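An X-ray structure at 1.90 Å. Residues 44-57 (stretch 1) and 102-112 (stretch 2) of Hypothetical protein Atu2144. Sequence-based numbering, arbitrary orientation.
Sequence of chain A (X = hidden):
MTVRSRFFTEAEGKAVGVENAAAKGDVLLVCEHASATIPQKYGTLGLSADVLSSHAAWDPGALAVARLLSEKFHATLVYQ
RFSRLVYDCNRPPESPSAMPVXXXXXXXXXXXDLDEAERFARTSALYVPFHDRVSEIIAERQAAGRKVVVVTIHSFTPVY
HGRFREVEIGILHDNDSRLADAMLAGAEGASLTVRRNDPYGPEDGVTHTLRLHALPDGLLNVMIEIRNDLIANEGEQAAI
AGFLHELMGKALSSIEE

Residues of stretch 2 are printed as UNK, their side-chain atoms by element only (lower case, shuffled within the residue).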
# COMPACT_ATOMS: atom_id res chain seq x y z
N THR A 44 -2.19 -22.70 6.96
CA THR A 44 -2.90 -23.16 5.76
C THR A 44 -3.90 -22.13 5.18
O THR A 44 -4.59 -22.41 4.23
CB THR A 44 -3.69 -24.45 6.09
OG1 THR A 44 -4.75 -24.15 7.00
CG2 THR A 44 -2.75 -25.52 6.72
N LEU A 45 -3.99 -20.95 5.79
CA LEU A 45 -5.11 -20.01 5.53
C LEU A 45 -6.50 -20.65 5.70
O LEU A 45 -7.49 -20.13 5.19
CB LEU A 45 -5.00 -19.39 4.14
CG LEU A 45 -3.84 -18.42 3.89
CD1 LEU A 45 -3.69 -18.16 2.38
CD2 LEU A 45 -4.01 -17.10 4.65
N GLY A 46 -6.56 -21.77 6.41
CA GLY A 46 -7.79 -22.52 6.58
C GLY A 46 -8.19 -23.35 5.38
O GLY A 46 -9.34 -23.79 5.31
N LEU A 47 -7.24 -23.60 4.47
CA LEU A 47 -7.50 -24.36 3.24
C LEU A 47 -6.95 -25.78 3.28
O LEU A 47 -6.01 -26.10 4.03
CB LEU A 47 -6.87 -23.65 2.02
CG LEU A 47 -7.34 -22.23 1.74
CD1 LEU A 47 -6.45 -21.57 0.66
CD2 LEU A 47 -8.82 -22.19 1.31
N SER A 48 -7.55 -26.63 2.46
CA SER A 48 -7.13 -28.03 2.34
C SER A 48 -5.81 -28.14 1.58
O SER A 48 -5.48 -27.28 0.77
CB SER A 48 -8.20 -28.84 1.63
OG SER A 48 -8.22 -28.54 0.25
N ALA A 49 -5.08 -29.22 1.84
CA ALA A 49 -3.83 -29.51 1.12
C ALA A 49 -4.03 -29.49 -0.41
O ALA A 49 -3.19 -28.95 -1.14
CB ALA A 49 -3.26 -30.83 1.59
N ASP A 50 -5.14 -30.04 -0.90
CA ASP A 50 -5.48 -29.99 -2.33
C ASP A 50 -5.63 -28.57 -2.88
O ASP A 50 -5.16 -28.29 -3.97
CB ASP A 50 -6.79 -30.74 -2.63
CG ASP A 50 -6.64 -32.25 -2.58
OD1 ASP A 50 -5.53 -32.76 -2.29
OD2 ASP A 50 -7.67 -32.94 -2.83
N VAL A 51 -6.34 -27.71 -2.17
CA VAL A 51 -6.55 -26.35 -2.66
C VAL A 51 -5.20 -25.63 -2.62
O VAL A 51 -4.88 -24.85 -3.52
CB VAL A 51 -7.64 -25.55 -1.87
CG1 VAL A 51 -7.62 -24.07 -2.29
CG2 VAL A 51 -9.04 -26.14 -2.10
N LEU A 52 -4.39 -25.91 -1.62
CA LEU A 52 -3.10 -25.22 -1.46
C LEU A 52 -2.09 -25.61 -2.54
O LEU A 52 -1.17 -24.86 -2.84
CB LEU A 52 -2.50 -25.48 -0.09
CG LEU A 52 -3.14 -24.78 1.11
CD1 LEU A 52 -2.54 -25.36 2.38
CD2 LEU A 52 -2.98 -23.27 1.06
N SER A 53 -2.28 -26.80 -3.12
CA SER A 53 -1.40 -27.30 -4.19
C SER A 53 -2.03 -27.06 -5.57
O SER A 53 -1.51 -27.51 -6.61
CB SER A 53 -1.14 -28.79 -3.95
OG SER A 53 -2.33 -29.53 -4.13
N SER A 54 -3.14 -26.33 -5.59
CA SER A 54 -3.87 -26.09 -6.82
C SER A 54 -3.53 -24.73 -7.40
O SER A 54 -2.76 -23.98 -6.83
CB SER A 54 -5.39 -26.16 -6.57
OG SER A 54 -5.86 -25.00 -5.89
N HIS A 55 -4.17 -24.44 -8.53
CA HIS A 55 -4.10 -23.12 -9.17
C HIS A 55 -4.69 -21.97 -8.35
O HIS A 55 -4.50 -20.82 -8.75
CB HIS A 55 -4.78 -23.17 -10.54
CG HIS A 55 -6.26 -23.35 -10.46
ND1 HIS A 55 -7.13 -22.29 -10.41
CD2 HIS A 55 -7.02 -24.47 -10.36
CE1 HIS A 55 -8.37 -22.75 -10.29
NE2 HIS A 55 -8.33 -24.07 -10.27
N ALA A 56 -5.40 -22.23 -7.23
CA ALA A 56 -5.82 -21.15 -6.32
C ALA A 56 -4.61 -20.37 -5.78
O ALA A 56 -4.68 -19.15 -5.60
CB ALA A 56 -6.63 -21.70 -5.12
N ALA A 57 -3.52 -21.09 -5.53
CA ALA A 57 -2.33 -20.56 -4.87
C ALA A 57 -1.28 -19.96 -5.78
O ALA A 57 -0.44 -19.21 -5.31
CB ALA A 57 -1.68 -21.63 -4.01
N UNK A 102 -12.63 -15.58 -1.46
CA UNK A 102 -12.95 -16.87 -2.08
C UNK A 102 -12.00 -17.12 -3.27
O UNK A 102 -11.55 -16.17 -3.90
c UNK A 102 -17.47 -17.60 -1.88
c UNK A 102 -15.09 -18.19 -2.61
n UNK A 102 -18.95 -17.57 -2.26
c UNK A 102 -16.58 -18.06 -3.03
c UNK A 102 -14.39 -16.83 -2.59
N UNK A 103 -11.65 -18.39 -3.51
CA UNK A 103 -11.09 -18.84 -4.80
C UNK A 103 -12.08 -19.82 -5.40
O UNK A 103 -12.17 -20.98 -4.96
c UNK A 103 -9.74 -19.52 -4.63
o UNK A 103 -9.33 -20.12 -5.86
N UNK A 104 -12.84 -19.35 -6.39
CA UNK A 104 -13.85 -20.14 -7.09
C UNK A 104 -14.90 -20.62 -6.09
O UNK A 104 -15.58 -19.79 -5.48
o UNK A 104 -11.61 -23.10 -9.46
c UNK A 104 -13.21 -21.30 -7.86
o UNK A 104 -11.81 -21.63 -11.10
c UNK A 104 -11.84 -21.94 -9.88
c UNK A 104 -12.16 -20.86 -8.87
N UNK A 105 -15.03 -21.92 -5.88
CA UNK A 105 -16.00 -22.43 -4.90
C UNK A 105 -15.44 -22.50 -3.46
O UNK A 105 -16.16 -22.86 -2.53
c UNK A 105 -17.50 -23.67 -6.52
c UNK A 105 -15.42 -24.82 -5.60
c UNK A 105 -16.56 -23.83 -5.31
c UNK A 105 -15.73 -26.29 -5.24
N UNK A 106 -14.17 -22.14 -3.29
CA UNK A 106 -13.49 -22.31 -2.00
C UNK A 106 -13.39 -21.03 -1.19
O UNK A 106 -12.73 -20.09 -1.60
c UNK A 106 -12.24 -26.66 -4.18
c UNK A 106 -12.09 -22.86 -2.22
c UNK A 106 -12.62 -25.31 -2.24
c UNK A 106 -12.68 -26.54 -2.87
o UNK A 106 -12.28 -27.87 -4.80
c UNK A 106 -12.13 -24.19 -2.90
c UNK A 106 -11.71 -24.33 -4.22
c UNK A 106 -11.75 -25.57 -4.85
N UNK A 107 -14.06 -21.02 -0.04
CA UNK A 107 -13.90 -20.00 0.97
C UNK A 107 -12.48 -20.03 1.57
O UNK A 107 -11.89 -21.09 1.75
c UNK A 107 -14.95 -20.23 2.04
o UNK A 107 -14.94 -18.04 2.94
c UNK A 107 -14.82 -19.27 3.18
o UNK A 107 -14.60 -19.75 4.30
N UNK A 108 -11.93 -18.85 1.85
CA UNK A 108 -10.59 -18.73 2.42
C UNK A 108 -10.66 -18.11 3.81
O UNK A 108 -10.59 -16.87 3.93
c UNK A 108 -8.20 -17.91 2.07
c UNK A 108 -9.66 -18.39 0.08
c UNK A 108 -9.20 -17.35 -0.95
c UNK A 108 -9.65 -17.87 1.53
N UNK A 109 -10.80 -18.94 4.86
CA UNK A 109 -10.90 -18.36 6.21
C UNK A 109 -9.78 -17.41 6.58
O UNK A 109 -10.03 -16.41 7.26
c UNK A 109 -10.96 -20.40 4.89
c UNK A 109 -10.88 -19.61 7.15
c UNK A 109 -11.47 -20.68 6.32
N UNK A 110 -8.57 -17.67 6.08
CA UNK A 110 -7.45 -16.78 6.32
C UNK A 110 -7.62 -15.40 5.75
O UNK A 110 -6.88 -14.50 6.14
N UNK A 111 -8.56 -15.23 4.83
CA UNK A 111 -8.85 -13.92 4.24
C UNK A 111 -10.18 -13.31 4.66
O UNK A 111 -10.65 -12.31 4.07
c UNK A 111 -8.75 -14.03 2.72
o UNK A 111 -6.39 -14.20 3.06
n UNK A 111 -7.11 -14.38 0.93
c UNK A 111 -7.31 -14.22 2.25
N UNK A 112 -10.78 -13.88 5.68
CA UNK A 112 -12.05 -13.39 6.18
C UNK A 112 -11.94 -11.97 6.70
O UNK A 112 -11.15 -11.72 7.52
c UNK A 112 -12.64 -14.25 7.27
c UNK A 112 -15.97 -12.40 9.11
c UNK A 112 -13.71 -13.07 9.20
c UNK A 112 -14.80 -12.47 9.77
c UNK A 112 -13.82 -13.61 7.95
c UNK A 112 -16.10 -12.90 7.89
c UNK A 112 -15.03 -13.50 7.30

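Position 102 carries four carbons in a row ending in a nitrogen, the unbranched chain of a lysine. Its side chain is out of reach of stretch 1, and the long amine-tipped arm suits an exposed strand residue: Lys102.

At position 103 one carbon bears one oxygen. The CA-to-CB bond points toward stretch 1, and the oxygen lies 3.2 Å from Ala56 CB. So short a side chain fits where the backbones run close, the CA atoms of Ala56 and position 103 being 6.0 Å apart, and the residue is Ser103. Its backbone N and O pair with O and N of position 106, closing a type II' turn.

Position 104 has three carbons, the third carrying two oxygens, a carboxylate on a two-methylene arm. One oxygen lies 3.4 Å from His55 CE1, at the edge of the imidazole and near its plane. The residue is Glu104. The nearest ring atom is a carbon, and the approach is a close contact along the ring edge. The carboxylate can remain partly exposed while one oxygen reaches that edge.

Position 105 shows four carbons, forked at the first, with one arm two carbons long. That is isoleucine. Ile105 sits at the turn, exposed and out of reach of stretch 1, so this contact gives no reason for its apolar side chain.

At position 106 one carbon leads to a six-carbon ring bearing an oxygen. The ring offers a flat face to the helix: Val51 CG2 stands 3.5 Å from the ring centroid, only 5° off the normal, in a CH-pi contact. The phenol identifies Tyr106. A broad aromatic suits this place because it spans a gap of 8.1 Å between the CA atoms of Val51 and Tyr106.

Position 107 has two carbons, the second carrying two oxygens: Asp107. The carboxylate is exposed and makes no close contact with stretch 1, while the backbone O lies 3.3 Å from Leu47 CD2.

Position 108 repeats the forked four-carbon pattern. Buried here, its branches meet two leucines: the one-carbon arm is 4.1 Å from Leu45 CB, and the first carbon of the longer arm is 4.1 Å from Leu47 CD2. An apolar branched chain suits such company, and this is Ile108.

At position 109 three carbons close a ring onto the backbone nitrogen, and the ring carbon bonded to that nitrogen packs 3.5 Å from Leu45 O. This is Pro109, whose fixed phi suits the 3-10 segment.

Position 110 has no side-chain atoms. An ideal CB would lie 2.4 Å from Leu45 CD2, a clash; without one, the backbone N reaches Leu45 O at 2.8 Å. The residue is Gly110.

Position 111 has two carbons, the second bearing one oxygen and one nitrogen. The amide is buried, its oxygen 4.1 Å from Leu45 CD2 and hydrogen-bonded elsewhere in the structure: Asn111.

Position 112, one carbon and a bare six-carbon ring, is exposed and out of reach; it is Phe112, and this contact does not explain its aromatic ring.

The contact buries 503 Å², mostly through packing. Leu45, Leu47 and Val51 meet Ile108 and Tyr106, small residues admit close approach at Ser103 and Gly110, and one hydrogen bond, from Gly110 N to Leu45 O, ties the backbones together.

Stretch 2 102-112: KSEIYDIPGNF
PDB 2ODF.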